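Local coordinates for protein hydrolase, HAD superfamily, subfamily III A (Legionella pneumophila, PDB 3N1U) that probably removes the phosphate from 3-deoxy-D-manno-octulosonate 8-phosphate with the aid of magnesium, a step in lipopolysaccharide biosynthesis, at residues H87-Q92 with Y99-K104. Residues are numbered along the deposited sequence; the frame is centred on the assembly and turned at random.
Sequences HYYKGQ and YQHLKK
His-87 meets Leu-102 through its CB, which lies 4.0 Å from the leucine CD1. The two side chains cross at about a right angle. Tyr-88 faces the other way, toward helix 74-83, where its hydroxyl bonds to Asp-77. Tyr-89 faces the helix again and buries the largest share of the surface. With CG anti to its carbonyl carbon (chi1 -58°), its ring reaches across to the helix. Its OH makes a short hydrogen bond of 2.7 Å to His-101 ND1, and either partner could be the donor. The hydroxyl lies in the imidazole plane, and ND1 lies at the edge of the phenol ring, near its plane. The ring pair as a whole is oblique, with planes at 71°. The same hydroxyl also sits 3.4 Å from Leu-102 CA. Ring atom CE1 of Tyr-89 is 4.1 Å from Leu-102 CB. One tyrosine thus pairs a polar bond at the exposed histidine with apolar packing on the buried leucine. After the strand the chain turns. Gln-92 NE2 bonds back to Lys-90 O at 2.8 Å, from above the carbonyl plane.

The contact is part of the Rossmann-like core of this HAD-superfamily protein. Strand 87-89 is the outermost strand at one end of the parallel sheet and pairs with strand 64-68. Helix 96-106 lies over one face of the sheet at this end. Its 99-104 part runs nearly antiparallel to the strand, and Leu-102 also touches Ala-66 of strand 64-68.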
loop_
_atom_site.group_PDB
_atom_site.type_symbol
_atom_site.label_atom_id
_atom_site.label_comp_id
_atom_site.label_asym_id
_atom_site.label_seq_id
_atom_site.Cartn_x
_atom_site.Cartn_y
_atom_site.Cartn_z
ATOM N N HIS A 87 -20.360 -17.844 -11.925
ATOM C CA HIS A 87 -19.981 -17.674 -13.324
ATOM C C HIS A 87 -18.573 -17.129 -13.404
ATOM O O HIS A 87 -18.380 -15.909 -13.327
ATOM C CB HIS A 87 -20.942 -16.708 -14.003
ATOM C CG HIS A 87 -22.340 -17.229 -14.091
ATOM N ND1 HIS A 87 -22.733 -18.154 -15.032
ATOM C CD2 HIS A 87 -23.430 -16.975 -13.334
ATOM C CE1 HIS A 87 -24.015 -18.437 -14.865
ATOM N NE2 HIS A 87 -24.465 -17.729 -13.845
ATOM N N TYR A 88 -17.569 -18.001 -13.524
ATOM C CA TYR A 88 -16.215 -17.449 -13.715
ATOM C C TYR A 88 -15.251 -18.301 -14.495
ATOM O O TYR A 88 -15.382 -19.529 -14.524
ATOM C CB TYR A 88 -15.576 -16.993 -12.396
ATOM C CG TYR A 88 -15.168 -18.123 -11.485
ATOM C CD1 TYR A 88 -16.097 -18.726 -10.640
ATOM C CD2 TYR A 88 -13.852 -18.550 -11.439
ATOM C CE1 TYR A 88 -15.707 -19.760 -9.754
ATOM C CE2 TYR A 88 -13.443 -19.596 -10.564
ATOM C CZ TYR A 88 -14.373 -20.186 -9.733
ATOM O OH TYR A 88 -13.980 -21.207 -8.881
ATOM N N TYR A 89 -14.275 -17.616 -15.100
ATOM C CA TYR A 89 -13.434 -18.204 -16.145
ATOM C C TYR A 89 -12.013 -17.821 -15.857
ATOM O O TYR A 89 -11.677 -16.629 -15.828
ATOM C CB TYR A 89 -13.821 -17.691 -17.548
ATOM C CG TYR A 89 -15.276 -17.944 -17.959
ATOM C CD1 TYR A 89 -16.310 -17.173 -17.441
ATOM C CD2 TYR A 89 -15.605 -18.963 -18.876
ATOM C CE1 TYR A 89 -17.668 -17.411 -17.815
ATOM C CE2 TYR A 89 -16.928 -19.201 -19.256
ATOM C CZ TYR A 89 -17.959 -18.425 -18.709
ATOM O OH TYR A 89 -19.273 -18.645 -19.059
ATOM N N LYS A 90 -11.172 -18.848 -15.717
ATOM C CA LYS A 90 -9.779 -18.676 -15.304
ATOM C C LYS A 90 -8.813 -19.057 -16.434
ATOM O O LYS A 90 -9.193 -19.824 -17.323
ATOM C CB LYS A 90 -9.489 -19.620 -14.138
ATOM C CG LYS A 90 -9.996 -19.105 -12.776
ATOM C CD LYS A 90 -9.192 -19.749 -11.674
ATOM C CE LYS A 90 -9.128 -21.257 -11.895
ATOM N NZ LYS A 90 -8.259 -21.919 -10.880
ATOM N N GLY A 91 -7.585 -18.536 -16.383
ATOM C CA GLY A 91 -6.579 -18.877 -17.397
ATOM C C GLY A 91 -6.884 -18.394 -18.790
ATOM O O GLY A 91 -6.390 -18.976 -19.748
ATOM N N GLN A 92 -7.713 -17.345 -18.942
ATOM C CA GLN A 92 -8.152 -16.921 -20.300
ATOM C C GLN A 92 -7.183 -15.847 -20.715
ATOM O O GLN A 92 -7.167 -14.764 -20.107
ATOM C CB GLN A 92 -9.583 -16.335 -20.268
ATOM C CG GLN A 92 -10.628 -17.338 -19.665
ATOM C CD GLN A 92 -10.725 -18.635 -20.509
ATOM O OE1 GLN A 92 -11.036 -18.596 -21.697
ATOM N NE2 GLN A 92 -10.435 -19.785 -19.883
ATOM N N TYR A 99 -16.183 -14.666 -22.953
ATOM C CA TYR A 99 -17.313 -13.756 -23.025
ATOM C C TYR A 99 -18.446 -14.348 -23.853
ATOM O O TYR A 99 -19.621 -14.249 -23.487
ATOM C CB TYR A 99 -16.897 -12.432 -23.655
ATOM C CG TYR A 99 -18.104 -11.528 -23.908
ATOM C CD1 TYR A 99 -18.702 -10.829 -22.861
ATOM C CD2 TYR A 99 -18.650 -11.392 -25.189
ATOM C CE1 TYR A 99 -19.824 -10.010 -23.088
ATOM C CE2 TYR A 99 -19.751 -10.592 -25.422
ATOM C CZ TYR A 99 -20.325 -9.893 -24.366
ATOM O OH TYR A 99 -21.413 -9.093 -24.620
ATOM N N GLN A 100 -18.102 -14.971 -24.985
ATOM C CA GLN A 100 -19.155 -15.499 -25.859
ATOM C C GLN A 100 -19.879 -16.666 -25.177
ATOM O O GLN A 100 -21.096 -16.827 -25.326
ATOM C CB GLN A 100 -18.588 -15.879 -27.265
ATOM C CG GLN A 100 -19.674 -16.278 -28.309
ATOM C CD GLN A 100 -20.755 -15.211 -28.564
ATOM O OE1 GLN A 100 -20.490 -13.989 -28.553
ATOM N NE2 GLN A 100 -21.979 -15.676 -28.796
ATOM N N HIS A 101 -19.133 -17.456 -24.408
ATOM C CA HIS A 101 -19.708 -18.563 -23.657
ATOM C C HIS A 101 -20.642 -18.050 -22.566
ATOM O O HIS A 101 -21.752 -18.589 -22.375
ATOM C CB HIS A 101 -18.612 -19.415 -23.012
ATOM C CG HIS A 101 -19.147 -20.592 -22.253
ATOM N ND1 HIS A 101 -19.630 -20.483 -20.969
ATOM C CD2 HIS A 101 -19.304 -21.892 -22.604
ATOM C CE1 HIS A 101 -20.052 -21.663 -20.553
ATOM N NE2 HIS A 101 -19.883 -22.533 -21.533
ATOM N N LEU A 102 -20.197 -17.011 -21.853
ATOM C CA LEU A 102 -21.039 -16.395 -20.813
ATOM C C LEU A 102 -22.316 -15.815 -21.436
ATOM O O LEU A 102 -23.414 -15.935 -20.891
ATOM C CB LEU A 102 -20.265 -15.299 -20.102
ATOM C CG LEU A 102 -21.030 -14.581 -18.987
ATOM C CD1 LEU A 102 -21.454 -15.491 -17.828
ATOM C CD2 LEU A 102 -20.221 -13.362 -18.489
ATOM N N LYS A 103 -22.162 -15.191 -22.603
ATOM C CA LYS A 103 -23.297 -14.603 -23.283
ATOM C C LYS A 103 -24.329 -15.685 -23.631
ATOM O O LYS A 103 -25.537 -15.484 -23.449
ATOM C CB LYS A 103 -22.804 -13.844 -24.511
ATOM C CG LYS A 103 -23.880 -13.198 -25.374
ATOM C CD LYS A 103 -23.119 -12.416 -26.439
ATOM C CE LYS A 103 -23.887 -11.231 -26.925
ATOM N NZ LYS A 103 -24.569 -11.549 -28.154
ATOM N N LYS A 104 -23.855 -16.830 -24.136
ATOM C CA LYS A 104 -24.746 -17.943 -24.473
ATOM C C LYS A 104 -25.449 -18.448 -23.216
ATOM O O LYS A 104 -26.644 -18.737 -23.241
ATOM C CB LYS A 104 -23.997 -19.098 -25.150
ATOM C CG LYS A 104 -23.634 -18.831 -26.578
ATOM C CD LYS A 104 -22.973 -20.066 -27.198
ATOM C CE LYS A 104 -22.749 -19.910 -28.702
ATOM N NZ LYS A 104 -21.816 -18.767 -28.990
#